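Long-range contact in PcaV transcriptional regulator (Streptomyces coelicolor, PDB 4G9Y), which probably acts as a DNA-binding transcription factor of the ligand-responsive MarR family, built on a winged helix-turn-helix: residues A[81-86]-A[97-102]. Numbering follows the deposited sequence.
Sequences LLDKVR and RLTDEG
At the base of the wing in this MarR-family winged helix-turn-helix, the open end of the antiparallel hairpin of strands 82-86 and 94-98 lies where the second strand passes into helix 100-121. Asp83 and Arg97 form a hydrogen-bonded pair: Asp83 N reaches Arg97 O at 2.7 Å along a nearly straight path (N-H...O 174°), and Arg97 N returns a bond to Asp83 O at 3.0 Å. One residue further toward the helix, Leu82 and Leu98 make a non-hydrogen-bonded pair, their CA atoms 4.1 Å apart. Just past the paired residues, Thr99 N donates to Leu81 O over 3.1 Å, from well above the carbonyl plane. The same oxygen takes a CA-H...O contact from Gly102, whose CA lies 3.3 Å from Leu81 O, so the N-cap residue and the first helical turn both approach one carbonyl.

Thr99 is the N-cap of helix 100-121. Its OG1 sits between the backbone N and the carbonyl carbon (chi1 61°), where it accepts from Gly102 N at 3.0 Å and also hydrogen-bonds with Gly80 O, linking the helix start to the residue preceding Leu81. Its other branch, CG2, meets the carboxylate of Asp83, 3.7 Å from Asp83 OD2, the two side chains crossing at roughly a right angle. Leu81 runs alongside Glu101, its CD2 against the aliphatic CG of that residue, while Glu101 OE1 forms a salt bridge with Arg104 one turn along the helix.

On the face of the hairpin turned to the helices, the side chains of Leu82 and Leu98 diverge, although the CD2 methyl of Leu98 still lies by Leu82 CB. Leu82 packs on Val73 and Leu76 of helix 66-78 and on Leu47, whereas Leu98 covers Leu44, Leu47 and Val48 of helix 38-49, seating the wing's base on both helices as helix 100-121 departs.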
ATOM      1  N   LEU A  81      25.487  -8.553   5.347  1.00 19.67           N
ATOM      2  CA  LEU A  81      24.599  -9.678   5.058  1.00 22.32           C
ATOM      3  C   LEU A  81      24.769 -10.224   3.654  1.00 22.79           C
ATOM      4  O   LEU A  81      24.325 -11.336   3.360  1.00 21.82           O
ATOM      5  CB  LEU A  81      23.133  -9.290   5.274  1.00 19.85           C
ATOM      6  CG  LEU A  81      22.844  -8.789   6.687  1.00 21.64           C
ATOM      7  CD1 LEU A  81      21.362  -8.498   6.850  1.00 20.52           C
ATOM      8  CD2 LEU A  81      23.317  -9.780   7.733  1.00 17.24           C
ATOM      9  N   LEU A  82      25.379  -9.438   2.773  1.00 20.59           N
ATOM     10  CA  LEU A  82      25.678  -9.929   1.433  1.00 24.24           C
ATOM     11  C   LEU A  82      26.941  -9.314   0.874  1.00 24.01           C
ATOM     12  O   LEU A  82      27.358  -8.234   1.301  1.00 24.88           O
ATOM     13  CB  LEU A  82      24.484  -9.749   0.470  1.00 29.67           C
ATOM     14  CG  LEU A  82      23.949  -8.420  -0.065  1.00 28.27           C
ATOM     15  CD1 LEU A  82      24.922  -7.690  -0.981  1.00 33.93           C
ATOM     16  CD2 LEU A  82      22.645  -8.682  -0.825  1.00 28.30           C
ATOM     17  N   ASP A  83      27.550 -10.017  -0.073  1.00 20.73           N
ATOM     18  CA  ASP A  83      28.722  -9.526  -0.788  1.00 21.89           C
ATOM     19  C   ASP A  83      28.402  -9.378  -2.270  1.00 30.10           C
ATOM     20  O   ASP A  83      27.540 -10.070  -2.808  1.00 28.58           O
ATOM     21  CB  ASP A  83      29.910 -10.471  -0.613  1.00 23.56           C
ATOM     22  CG  ASP A  83      30.520 -10.397   0.791  1.00 33.35           C
ATOM     23  OD1 ASP A  83      30.430  -9.320   1.433  1.00 30.21           O
ATOM     24  OD2 ASP A  83      31.078 -11.414   1.259  1.00 31.85           O
ATOM     25  N   LYS A  84      29.117  -8.477  -2.923  1.00 29.61           N
ATOM     26  CA  LYS A  84      28.858  -8.134  -4.311  1.00 31.27           C
ATOM     27  C   LYS A  84      30.185  -8.228  -5.036  1.00 38.83           C
ATOM     28  O   LYS A  84      31.177  -7.652  -4.596  1.00 42.71           O
ATOM     29  CB  LYS A  84      28.289  -6.716  -4.377  1.00 35.47           C
ATOM     30  CG  LYS A  84      28.018  -6.153  -5.765  1.00 42.22           C
ATOM     31  CD  LYS A  84      27.152  -4.897  -5.636  1.00 44.98           C
ATOM     32  CE  LYS A  84      26.872  -4.233  -6.972  1.00 52.23           C
ATOM     33  NZ  LYS A  84      25.877  -3.128  -6.832  1.00 53.84           N
ATOM     34  N   VAL A  85      30.213  -8.989  -6.122  1.00 40.12           N
ATOM     35  CA  VAL A  85      31.430  -9.173  -6.908  1.00 46.75           C
ATOM     36  C   VAL A  85      31.151  -8.816  -8.365  1.00 50.23           C
ATOM     37  O   VAL A  85      30.144  -9.226  -8.919  1.00 40.41           O
ATOM     38  CB  VAL A  85      31.913 -10.642  -6.843  1.00 49.49           C
ATOM     39  CG1 VAL A  85      32.951 -10.920  -7.905  1.00 58.28           C
ATOM     40  CG2 VAL A  85      32.456 -10.967  -5.469  1.00 52.64           C
ATOM     41  N   ARG A  86      32.029  -8.038  -8.982  1.00 59.36           N
ATOM     42  CA  ARG A  86      31.918  -7.775 -10.408  1.00 61.82           C
ATOM     43  C   ARG A  86      32.109  -9.093 -11.156  1.00 57.08           C
ATOM     44  O   ARG A  86      33.041  -9.843 -10.869  1.00 58.57           O
ATOM     45  CB  ARG A  86      32.969  -6.754 -10.830  1.00 71.29           C
ATOM     46  CG  ARG A  86      32.934  -6.373 -12.288  1.00 82.97           C
ATOM     47  CD  ARG A  86      33.982  -5.312 -12.563  1.00 98.41           C
ATOM     48  NE  ARG A  86      34.303  -5.197 -13.982  1.00111.24           N
ATOM     49  CZ  ARG A  86      35.187  -5.965 -14.611  1.00116.74           C
ATOM     50  NH1 ARG A  86      35.831  -6.915 -13.945  1.00116.83           N
ATOM     51  NH2 ARG A  86      35.425  -5.789 -15.905  1.00119.15           N
ATOM     52  N   ARG A  97      26.062 -12.592  -3.295  1.00 26.86           N
ATOM     53  CA  ARG A  97      26.085 -13.811  -2.511  1.00 29.13           C
ATOM     54  C   ARG A  97      25.893 -13.456  -1.039  1.00 23.32           C
ATOM     55  O   ARG A  97      26.438 -12.460  -0.577  1.00 25.95           O
ATOM     56  CB  ARG A  97      27.432 -14.487  -2.729  1.00 36.22           C
ATOM     57  CG  ARG A  97      27.564 -15.852  -2.133  1.00 48.84           C
ATOM     58  CD  ARG A  97      28.874 -16.473  -2.587  1.00 55.26           C
ATOM     59  NE  ARG A  97      28.937 -16.555  -4.046  1.00 56.27           N
ATOM     60  CZ  ARG A  97      28.547 -17.613  -4.751  1.00 54.88           C
ATOM     61  NH1 ARG A  97      28.072 -18.692  -4.137  1.00 47.51           N
ATOM     62  NH2 ARG A  97      28.638 -17.595  -6.073  1.00 56.18           N
ATOM     63  N   LEU A  98      25.116 -14.248  -0.300  1.00 19.26           N
ATOM     64  CA  LEU A  98      24.943 -13.988   1.134  1.00 22.65           C
ATOM     65  C   LEU A  98      26.230 -14.280   1.893  1.00 26.68           C
ATOM     66  O   LEU A  98      27.006 -15.133   1.486  1.00 22.97           O
ATOM     67  CB  LEU A  98      23.826 -14.843   1.715  1.00 25.72           C
ATOM     68  CG  LEU A  98      22.455 -14.541   1.110  1.00 27.52           C
ATOM     69  CD1 LEU A  98      21.395 -15.221   1.908  1.00 31.45           C
ATOM     70  CD2 LEU A  98      22.236 -13.040   1.102  1.00 26.75           C
ATOM     71  N   THR A  99      26.448 -13.564   2.990  1.00 20.50           N
ATOM     72  CA  THR A  99      27.539 -13.872   3.898  1.00 22.45           C
ATOM     73  C   THR A  99      27.021 -14.920   4.868  1.00 23.54           C
ATOM     74  O   THR A  99      25.826 -15.215   4.870  1.00 19.01           O
ATOM     75  CB  THR A  99      27.945 -12.629   4.694  1.00 19.51           C
ATOM     76  OG1 THR A  99      26.822 -12.175   5.467  1.00 18.83           O
ATOM     77  CG2 THR A  99      28.392 -11.513   3.753  1.00 17.55           C
ATOM     78  N   ASP A 100      27.899 -15.484   5.692  1.00 19.64           N
ATOM     79  CA  ASP A 100      27.446 -16.384   6.765  1.00 22.23           C
ATOM     80  C   ASP A 100      26.368 -15.743   7.650  1.00 28.68           C
ATOM     81  O   ASP A 100      25.394 -16.396   8.031  1.00 26.38           O
ATOM     82  CB  ASP A 100      28.616 -16.844   7.642  1.00 31.02           C
ATOM     83  CG  ASP A 100      29.665 -17.628   6.862  1.00 33.21           C
ATOM     84  OD1 ASP A 100      29.403 -18.005   5.705  1.00 35.47           O
ATOM     85  OD2 ASP A 100      30.755 -17.877   7.413  1.00 32.00           O
ATOM     86  N   GLU A 101      26.535 -14.470   7.987  1.00 21.23           N
ATOM     87  CA  GLU A 101      25.535 -13.797   8.811  1.00 20.91           C
ATOM     88  C   GLU A 101      24.231 -13.541   8.043  1.00 22.93           C
ATOM     89  O   GLU A 101      23.144 -13.604   8.620  1.00 22.63           O
ATOM     90  CB  GLU A 101      26.111 -12.510   9.430  1.00 21.84           C
ATOM     91  CG  GLU A 101      25.161 -11.714  10.337  1.00 20.72           C
ATOM     92  CD  GLU A 101      24.636 -12.489  11.550  1.00 27.18           C
ATOM     93  OE1 GLU A 101      25.074 -13.630  11.811  1.00 28.61           O
ATOM     94  OE2 GLU A 101      23.768 -11.935  12.259  1.00 29.65           O
ATOM     95  N   GLY A 102      24.329 -13.279   6.741  1.00 23.57           N
ATOM     96  CA  GLY A 102      23.134 -13.101   5.924  1.00 21.93           C
ATOM     97  C   GLY A 102      22.310 -14.380   5.895  1.00 19.17           C
ATOM     98  O   GLY A 102      21.087 -14.346   5.934  1.00 20.46           O
TER